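Local atomic coordinates of bacillaene synthase decarboxylase PksI (Bacillus subtilis, PDB entry 4Q1K), a protein that catalyses decarboxylation of a carrier-tethered 3-methylglutaconyl group to 3-methylcrotonyl during synthesis of the antibiotic bacillaene. Residues T86-G89 against L90-I93. The protein carries 1 engineered substitution. Residues are numbered along the deposited sequence; the frame is centred on the assembly and turned at random.
Sequences TQEG and LLRI
T86 and L90 open the ladder of i to i+4 bonds of the short alpha-helix 87-94: L90 N donates to T86 O at 2.9 Å. The next rung, from L91 N to Q87 O, is equally short at 2.9 Å, whereas the one from I93 N to G89 O stretches to 3.3 Å. The N-terminal end of the helix is capped by the threonine side chain. T86 is the N-cap, and its OG1 accepts from G89 N at 2.9 Å with an N-H...O angle of 156°. A chi1 of 61° turns the hydroxyl back over the opening turn, supplying an acceptor to a first-turn amide that has no carbonyl four residues back within the helix. T86 thus serves the helix twice, with its hydroxyl and with its carbonyl.

Along the flank, Q87 and L91 run side by side in the same direction, and Q87 CG rests 4.0 Å from L91 CD1. The glutamine runs as an extended chain toward helix 256-265, CG anti to the backbone N, and its NE2 donates to I262 O there. One residue on, E88 and R92 make an i to i+4 pair of opposite charges without a salt bridge: E88 OE2 stays 4.6 Å from R92 NH1, and the carboxylate and guanidinium planes are inclined by 47°. At this separation any attraction is probably weaker than in a direct salt bridge. The arginine chain folds at chi2 and chi3, and its side chain also touches T98.

Helix 87-94 lies at the surface of this crotonase-family subunit, beside the C-terminal helix 256-265, where I262 receives both L90 and L91. At its far end I93 packs on T98 and F253, its side chain about 5 Å from that of the active-site H249, which belongs to the long helix 220-252.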
loop_
_atom_site.group_PDB
_atom_site.type_symbol
_atom_site.label_atom_id
_atom_site.label_comp_id
_atom_site.label_asym_id
_atom_site.label_seq_id
_atom_site.Cartn_x
_atom_site.Cartn_y
_atom_site.Cartn_z
ATOM N N THR B 86 -4.970 30.475 -1.880
ATOM C CA THR B 86 -4.706 31.684 -1.119
ATOM C C THR B 86 -5.811 31.865 -0.038
ATOM O O THR B 86 -6.886 31.197 -0.131
ATOM C CB THR B 86 -4.729 32.919 -2.031
ATOM O OG1 THR B 86 -6.039 33.022 -2.609
ATOM C CG2 THR B 86 -3.666 32.740 -3.198
ATOM N N GLN B 87 -5.575 32.800 0.898
ATOM C CA GLN B 87 -6.538 33.036 1.969
ATOM C C GLN B 87 -7.835 33.552 1.290
ATOM O O GLN B 87 -8.936 33.094 1.576
ATOM C CB GLN B 87 -5.959 34.005 2.955
ATOM C CG GLN B 87 -6.897 34.254 4.142
ATOM C CD GLN B 87 -6.225 35.127 5.204
ATOM O OE1 GLN B 87 -5.379 35.922 4.892
ATOM N NE2 GLN B 87 -6.566 34.936 6.455
ATOM N N GLU B 88 -7.659 34.456 0.325
ATOM C CA GLU B 88 -8.823 35.044 -0.360
ATOM C C GLU B 88 -9.561 33.970 -1.174
ATOM O O GLU B 88 -10.797 33.880 -1.147
ATOM C CB GLU B 88 -8.384 36.216 -1.246
ATOM C CG GLU B 88 -9.480 36.846 -2.069
ATOM C CD GLU B 88 -10.541 37.619 -1.249
ATOM O OE1 GLU B 88 -10.628 37.506 0.023
ATOM O OE2 GLU B 88 -11.330 38.359 -1.905
ATOM N N GLY B 89 -8.799 33.113 -1.878
ATOM C CA GLY B 89 -9.406 31.959 -2.571
ATOM C C GLY B 89 -10.247 31.093 -1.671
ATOM O O GLY B 89 -11.366 30.665 -2.043
ATOM N N LEU B 90 -9.707 30.753 -0.513
ATOM C CA LEU B 90 -10.478 29.882 0.398
ATOM C C LEU B 90 -11.713 30.597 0.947
ATOM O O LEU B 90 -12.785 29.984 1.114
ATOM C CB LEU B 90 -9.590 29.432 1.585
ATOM C CG LEU B 90 -8.406 28.540 1.110
ATOM C CD1 LEU B 90 -7.592 28.327 2.350
ATOM C CD2 LEU B 90 -8.906 27.237 0.510
ATOM N N LEU B 91 -11.590 31.903 1.193
ATOM C CA LEU B 91 -12.710 32.652 1.787
ATOM C C LEU B 91 -13.849 32.756 0.751
ATOM O O LEU B 91 -15.019 32.825 1.115
ATOM C CB LEU B 91 -12.266 34.114 2.164
ATOM C CG LEU B 91 -11.434 34.114 3.447
ATOM C CD1 LEU B 91 -10.684 35.399 3.747
ATOM C CD2 LEU B 91 -12.364 33.694 4.603
ATOM N N ARG B 92 -13.453 32.783 -0.518
ATOM C CA ARG B 92 -14.382 32.860 -1.632
ATOM C C ARG B 92 -15.223 31.598 -1.687
ATOM O O ARG B 92 -16.438 31.665 -1.874
ATOM C CB ARG B 92 -13.629 33.050 -2.949
ATOM C CG ARG B 92 -12.864 34.361 -3.043
ATOM C CD ARG B 92 -13.724 35.458 -3.648
ATOM N NE ARG B 92 -13.868 35.307 -5.093
ATOM C CZ ARG B 92 -12.855 35.340 -5.952
ATOM N NH1 ARG B 92 -11.617 35.520 -5.515
ATOM N NH2 ARG B 92 -13.080 35.192 -7.252
ATOM N N ILE B 93 -14.586 30.442 -1.520
ATOM C CA ILE B 93 -15.359 29.201 -1.501
ATOM C C ILE B 93 -16.244 29.172 -0.222
ATOM O O ILE B 93 -17.386 28.689 -0.256
ATOM C CB ILE B 93 -14.432 27.927 -1.485
ATOM C CG1 ILE B 93 -13.498 27.904 -2.727
ATOM C CG2 ILE B 93 -15.322 26.691 -1.409
ATOM C CD1 ILE B 93 -12.463 26.701 -2.712
#